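PDB 7AVK: LPXTG cell wall surface protein, which is a streptococcal cell-wall adhesin whose tandem SHIRT repeats, of which this chain is one, probably form a variable-length stalk that regulates surface interactions of the bacterium. Local coordinates for residues A5-V10 with K59-T64; E17-V22 with G54-K59. All blocks are in the same frame, centred on the assembly; numbering follows the deposited sequence. Where two conformers were deposited one is given.

Interaction 1 of 2, residues A5-V10 with K59-T64; sequences AVHEFV and KSYDKT. With IS8 (isothiocyanate), chain C.
Three groups meet at the hydroxyl of Tyr-61. The carbonyl O of Thr-42 takes its hydrogen bond, while two aromatic C-H groups of strand 3-11 close in around it. CD2 of His-7 lies 3.7 Å from Tyr-61 OH. CE1 of Phe-9 lies 3.8 Å from Tyr-61 OH, and the oxygen sits at the edge of the Phe-9 ring, near its plane. The buried hydroxyl is satisfied by the backbone carbonyl of Thr-42 and packed against two ring carbons.

The His-7 and Tyr-61 rings meet obliquely, with centroids 5.8 Å apart and planes at 59°. His-7 NE2 is bonded to the backbone N of Thr-42. That N can only donate, so NE2 acts as acceptor, and a neutral ring would probably carry its proton on ND1. His-7 NE2 and Tyr-61 OH thus both bond to the backbone of Thr-42. In Tyr-61, CG is anti to the carbonyl carbon (chi1 -68°), which lets the long ring reach across toward strand 3-11.

Near the CB end of Tyr-61, the sulfur of a bound isothiocyanate lies in the ring plane at its edge, 3.7 Å from Tyr-61 CB. CG2 of Thr-64 stands 4.0 Å from the same sulfur. Ser-60, Gln-43 and Phe-58 complete this pocket, and Gln-43 hydrogen-bonds the ligand.

The two segments are not neighbours in the mixed sheet. Strand 73-82 runs between them, parallel to 3-11 and antiparallel to 55-61. Tyr-61 also touches Phe-75 of that strand, and Phe-9 meets Trp-79 edge-to-face.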
loop_
_atom_site.group_PDB
_atom_site.type_symbol
_atom_site.label_atom_id
_atom_site.label_comp_id
_atom_site.label_asym_id
_atom_site.label_seq_id
_atom_site.Cartn_x
_atom_site.Cartn_y
_atom_site.Cartn_z
ATOM N N ALA A 5 8.920 -2.070 7.534
ATOM C CA ALA A 5 7.901 -2.454 6.575
ATOM C C ALA A 5 7.600 -1.226 5.725
ATOM O O ALA A 5 7.396 -0.111 6.243
ATOM C CB ALA A 5 6.630 -2.916 7.251
ATOM N N VAL A 6 7.590 -1.424 4.429
ATOM C CA VAL A 6 7.309 -0.387 3.463
ATOM C C VAL A 6 6.048 -0.734 2.688
ATOM O O VAL A 6 5.620 -1.890 2.638
ATOM C CB VAL A 6 8.491 -0.133 2.497
ATOM C CG1 VAL A 6 9.810 -0.031 3.300
ATOM C CG2 VAL A 6 8.567 -1.157 1.389
ATOM N N HIS A 7 5.487 0.293 2.036
ATOM C CA HIS A 7 4.278 0.188 1.255
ATOM C C HIS A 7 4.578 0.562 -0.183
ATOM O O HIS A 7 5.367 1.476 -0.443
ATOM C CB HIS A 7 3.181 1.109 1.808
ATOM C CG HIS A 7 2.882 0.880 3.279
ATOM N ND1 HIS A 7 3.671 1.354 4.299
ATOM C CD2 HIS A 7 1.864 0.222 3.889
ATOM C CE1 HIS A 7 3.130 0.999 5.461
ATOM N NE2 HIS A 7 2.032 0.270 5.259
ATOM N N GLU A 8 3.896 -0.086 -1.124
ATOM C CA GLU A 8 3.928 0.258 -2.529
ATOM C C GLU A 8 2.508 0.187 -3.047
ATOM O O GLU A 8 1.768 -0.725 -2.670
ATOM C CB GLU A 8 4.830 -0.718 -3.312
ATOM C CG GLU A 8 4.862 -0.387 -4.826
ATOM C CD GLU A 8 5.768 -1.198 -5.663
ATOM O OE1 GLU A 8 6.425 -2.166 -5.232
ATOM O OE2 GLU A 8 5.750 -1.015 -6.922
ATOM N N PHE A 9 2.134 1.124 -3.942
ATOM C CA PHE A 9 0.865 1.053 -4.634
ATOM C C PHE A 9 1.064 0.656 -6.092
ATOM O O PHE A 9 2.023 1.085 -6.718
ATOM C CB PHE A 9 0.131 2.404 -4.609
ATOM C CG PHE A 9 -0.402 2.852 -3.261
ATOM C CD1 PHE A 9 -0.695 2.000 -2.220
ATOM C CD2 PHE A 9 -0.690 4.203 -3.091
ATOM C CE1 PHE A 9 -1.252 2.478 -1.039
ATOM C CE2 PHE A 9 -1.265 4.681 -1.955
ATOM C CZ PHE A 9 -1.560 3.833 -0.934
ATOM N N VAL A 10 0.109 -0.110 -6.603
ATOM C CA VAL A 10 0.003 -0.451 -8.017
ATOM C C VAL A 10 -1.415 -0.180 -8.482
ATOM O O VAL A 10 -2.373 -0.178 -7.702
ATOM C CB VAL A 10 0.373 -1.928 -8.287
ATOM C CG1 VAL A 10 1.845 -2.185 -7.903
ATOM C CG2 VAL A 10 -0.547 -2.898 -7.622
ATOM N N LYS A 59 -8.506 -1.264 -3.291
ATOM C CA LYS A 59 -9.030 -2.656 -3.108
ATOM C C LYS A 59 -8.552 -3.330 -1.737
ATOM O O LYS A 59 -9.296 -3.531 -0.690
ATOM C CB LYS A 59 -8.625 -3.505 -4.319
ATOM C CG LYS A 59 -9.108 -4.948 -4.325
ATOM C CD LYS A 59 -8.973 -5.595 -5.687
ATOM C CE LYS A 59 -9.098 -7.102 -5.654
ATOM N NZ LYS A 59 -9.335 -7.668 -7.004
ATOM N N SER A 60 -7.248 -3.528 -1.666
ATOM C CA SER A 60 -6.618 -4.192 -0.511
ATOM C C SER A 60 -5.120 -4.220 -0.716
ATOM O O SER A 60 -4.628 -3.965 -1.810
ATOM C CB SER A 60 -7.082 -5.667 -0.372
ATOM O OG SER A 60 -6.846 -6.335 -1.582
ATOM N N TYR A 61 -4.440 -4.541 0.354
ATOM C CA TYR A 61 -3.087 -5.007 0.266
ATOM C C TYR A 61 -3.056 -6.508 -0.048
ATOM O O TYR A 61 -4.027 -7.254 0.196
ATOM C CB TYR A 61 -2.331 -4.738 1.577
ATOM C CG TYR A 61 -2.118 -3.240 1.805
ATOM C CD1 TYR A 61 -1.118 -2.567 1.108
ATOM C CD2 TYR A 61 -2.892 -2.521 2.676
ATOM C CE1 TYR A 61 -0.886 -1.220 1.288
ATOM C CE2 TYR A 61 -2.685 -1.162 2.885
ATOM C CZ TYR A 61 -1.670 -0.515 2.196
ATOM O OH TYR A 61 -1.437 0.836 2.344
ATOM N N ASP A 62 -1.893 -6.955 -0.549
ATOM C CA ASP A 62 -1.605 -8.339 -0.976
ATOM C C ASP A 62 -1.643 -9.316 0.182
ATOM O O ASP A 62 -1.893 -10.488 0.007
ATOM C CB ASP A 62 -0.197 -8.376 -1.648
ATOM C CG ASP A 62 1.020 -8.135 -0.663
ATOM O OD1 ASP A 62 1.058 -7.164 0.129
ATOM O OD2 ASP A 62 1.910 -9.042 -0.635
ATOM N N LYS A 63 -1.277 -8.830 1.353
ATOM C CA LYS A 63 -1.255 -9.561 2.611
ATOM C C LYS A 63 -1.944 -8.727 3.633
ATOM O O LYS A 63 -1.885 -7.507 3.608
ATOM C CB LYS A 63 0.229 -9.742 3.027
ATOM C CG LYS A 63 1.086 -10.565 2.096
ATOM C CD LYS A 63 2.574 -10.536 2.500
ATOM C CE LYS A 63 3.221 -9.189 2.348
ATOM N NZ LYS A 63 4.426 -9.248 1.592
ATOM N N THR A 64 -2.595 -9.386 4.599
ATOM C CA THR A 64 -3.128 -8.703 5.763
ATOM C C THR A 64 -2.096 -8.569 6.877
ATOM O O THR A 64 -2.270 -7.724 7.763
ATOM C CB THR A 64 -4.388 -9.401 6.234
ATOM O OG1 THR A 64 -4.210 -10.817 6.246
ATOM C CG2 THR A 64 -5.566 -9.004 5.348
HETATM S S IS8 C . -5.398 -5.462 3.549
HETATM C C IS8 C . -6.419 -4.332 3.486
HETATM N N IS8 C . -7.153 -3.293 3.312
#

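Interaction 2 of 2, residues E17-V22 with G54-K59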
loop_
_atom_site.group_PDB
_atom_site.type_symbol
_atom_site.label_atom_id
_atom_site.label_comp_id
_atom_site.label_asym_id
_atom_site.label_seq_id
_atom_site.Cartn_x
_atom_site.Cartn_y
_atom_site.Cartn_z
ATOM N N GLU A 17 -2.076 4.170 -15.439
ATOM C CA GLU A 17 -1.098 4.500 -14.372
ATOM C C GLU A 17 -1.745 5.313 -13.206
ATOM O O GLU A 17 -2.757 6.094 -13.344
ATOM C CB GLU A 17 0.038 5.365 -14.927
ATOM C CG GLU A 17 1.170 4.577 -15.562
ATOM C CD GLU A 17 2.389 5.382 -15.994
ATOM O OE1 GLU A 17 2.295 6.624 -16.063
ATOM O OE2 GLU A 17 3.428 4.762 -16.258
ATOM N N LEU A 18 -1.223 5.088 -12.020
ATOM C CA LEU A 18 -1.702 5.840 -10.859
ATOM C C LEU A 18 -1.349 7.331 -10.972
ATOM O O LEU A 18 -0.210 7.660 -11.312
ATOM C CB LEU A 18 -1.062 5.338 -9.567
ATOM C CG LEU A 18 -1.343 3.863 -9.220
ATOM C CD1 LEU A 18 -0.603 3.531 -7.952
ATOM C CD2 LEU A 18 -2.829 3.629 -9.009
ATOM N N PRO A 19 -2.269 8.212 -10.607
ATOM C CA PRO A 19 -1.964 9.648 -10.602
ATOM C C PRO A 19 -1.342 10.044 -9.271
ATOM O O PRO A 19 -1.425 9.343 -8.255
ATOM C CB PRO A 19 -3.337 10.281 -10.745
ATOM C CG PRO A 19 -4.239 9.330 -9.959
ATOM C CD PRO A 19 -3.687 7.944 -10.310
ATOM N N GLN A 20 -0.749 11.256 -9.264
ATOM C CA GLN A 20 -0.141 11.785 -8.053
ATOM C C GLN A 20 -1.113 11.821 -6.884
ATOM O O GLN A 20 -0.697 11.597 -5.759
ATOM C CB GLN A 20 0.458 13.175 -8.330
ATOM C CG GLN A 20 1.118 13.779 -7.081
ATOM C CD GLN A 20 0.162 14.512 -6.149
ATOM O OE1 GLN A 20 -0.921 14.914 -6.509
ATOM N NE2 GLN A 20 0.601 14.720 -4.908
ATOM N N GLU A 21 -2.395 12.102 -7.110
ATOM C CA GLU A 21 -3.308 12.211 -5.981
ATOM C C GLU A 21 -3.436 10.890 -5.230
ATOM O O GLU A 21 -3.644 10.877 -4.014
ATOM C CB GLU A 21 -4.675 12.770 -6.435
ATOM C CG GLU A 21 -5.604 13.114 -5.345
ATOM C CD GLU A 21 -6.871 13.812 -5.871
ATOM O OE1 GLU A 21 -6.919 14.145 -7.081
ATOM O OE2 GLU A 21 -7.806 14.029 -5.067
ATOM N N VAL A 22 -3.313 9.770 -5.948
ATOM C CA VAL A 22 -3.307 8.457 -5.305
ATOM C C VAL A 22 -1.941 8.155 -4.701
ATOM O O VAL A 22 -1.847 7.680 -3.552
ATOM C CB VAL A 22 -3.737 7.350 -6.276
ATOM C CG1 VAL A 22 -3.498 5.977 -5.646
ATOM C CG2 VAL A 22 -5.194 7.518 -6.716
ATOM N N GLY A 54 -12.943 9.676 -13.550
ATOM C CA GLY A 54 -13.660 8.606 -12.843
ATOM C C GLY A 54 -13.230 8.469 -11.398
ATOM O O GLY A 54 -12.961 9.488 -10.772
ATOM N N THR A 55 -13.185 7.247 -10.880
ATOM C CA THR A 55 -12.847 7.034 -9.473
ATOM C C THR A 55 -11.744 5.986 -9.324
ATOM O O THR A 55 -11.798 4.977 -10.028
ATOM C CB THR A 55 -14.072 6.557 -8.691
ATOM O OG1 THR A 55 -15.120 7.471 -9.000
ATOM C CG2 THR A 55 -13.847 6.519 -7.202
ATOM N N TRP A 56 -10.770 6.250 -8.473
ATOM C CA TRP A 56 -9.795 5.248 -8.029
ATOM C C TRP A 56 -10.289 4.736 -6.680
ATOM O O TRP A 56 -10.558 5.556 -5.785
ATOM C CB TRP A 56 -8.413 5.850 -7.891
ATOM C CG TRP A 56 -7.742 6.104 -9.192
ATOM C CD1 TRP A 56 -7.686 7.282 -9.854
ATOM C CD2 TRP A 56 -6.990 5.154 -9.968
ATOM N NE1 TRP A 56 -6.936 7.124 -10.973
ATOM C CE2 TRP A 56 -6.492 5.837 -11.082
ATOM C CE3 TRP A 56 -6.683 3.796 -9.821
ATOM C CZ2 TRP A 56 -5.705 5.213 -12.049
ATOM C CZ3 TRP A 56 -5.868 3.183 -10.749
ATOM C CH2 TRP A 56 -5.395 3.886 -11.859
ATOM N N SER A 57 -10.387 3.422 -6.528
ATOM C CA SER A 57 -10.864 2.805 -5.283
ATOM C C SER A 57 -9.763 1.898 -4.757
ATOM O O SER A 57 -9.230 1.096 -5.522
ATOM C CB SER A 57 -12.127 2.027 -5.502
ATOM O OG SER A 57 -13.148 2.857 -6.001
ATOM N N PHE A 58 -9.469 1.986 -3.478
ATOM C CA PHE A 58 -8.448 1.128 -2.879
ATOM C C PHE A 58 -9.083 -0.233 -2.682
ATOM O O PHE A 58 -10.110 -0.364 -1.980
ATOM C CB PHE A 58 -7.968 1.649 -1.532
ATOM C CG PHE A 58 -6.855 0.806 -0.974
ATOM C CD1 PHE A 58 -5.673 0.704 -1.672
ATOM C CD2 PHE A 58 -6.961 0.129 0.229
ATOM C CE1 PHE A 58 -4.636 -0.050 -1.193
ATOM C CE2 PHE A 58 -5.908 -0.633 0.706
ATOM C CZ PHE A 58 -4.743 -0.724 -0.010
ATOM N N LYS A 59 -8.506 -1.264 -3.291
ATOM C CA LYS A 59 -9.030 -2.656 -3.108
ATOM C C LYS A 59 -8.552 -3.330 -1.737
ATOM O O LYS A 59 -9.296 -3.531 -0.690
ATOM C CB LYS A 59 -8.625 -3.505 -4.319
ATOM C CG LYS A 59 -9.108 -4.948 -4.325
ATOM C CD LYS A 59 -8.973 -5.595 -5.687
ATOM C CE LYS A 59 -9.098 -7.102 -5.654
ATOM N NZ LYS A 59 -9.335 -7.668 -7.004
#
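Leu-18, Pro-19 and Val-22 pack on one face of Trp-56. Within the SHIRT domain, a family of the ubiquitin clan, the loop and first turn of helix 20-23 cover this face of the indole on the mixed sheet.

The tight part is a set of CH-pi and apolar contacts. CD2 of Leu-18 stands over the six-membered ring, 4.0 Å from its centroid and 28° off the normal. CG2 of Val-22 stands over the five-membered ring, 4.2 Å from its centroid. In Val-22, CG1 is anti to the backbone N (chi1 171°), which leaves CG2 as the branch that meets the indole. Pro-19 fits beside these two. Its CD is 3.2 Å above the indole plane, displaced toward the rim, and lies 3.4 Å from Trp-56 NE1. Pro-19 also holds the N-cap position of the helix, and its O receives a weak bond from Val-22 N. Trp-79 of strand 73-82 touches Leu-18, Val-22 and Trp-56, so the cluster continues into the core.

The looseness is confined to the side chain of Glu-17. This residue is exposed, and its side chain starts away from the strand and makes no contact with 54-59. Its backbone still sits close to the ring: Glu-17 O lies 3.3 Å from Trp-56 CZ2, at the six-membered end of the indole.

Overall arrangement
Both contacts use strand 55-61, and interaction 2 is nested along the chain inside the loop closed by interaction 1. Their centres lie 14 Å apart. Interaction 1 is buried near the middle of the chain. It spans the central strand and gathers three aromatic rings; the polar atoms His-7 NE2 and Tyr-61 OH are bonded to the backbone of Thr-42. Interaction 2 lies farther from the centre and is partly open to solvent. Its chemistry is aliphatic groups over one indole face. The two touch at Phe-9, which packs on Leu-18 and on Phe-58: Phe-9 CB lies 3.6 Å from Leu-18 CD1, and Phe-9 CE1 lies 4.2 Å from Phe-58 CE1.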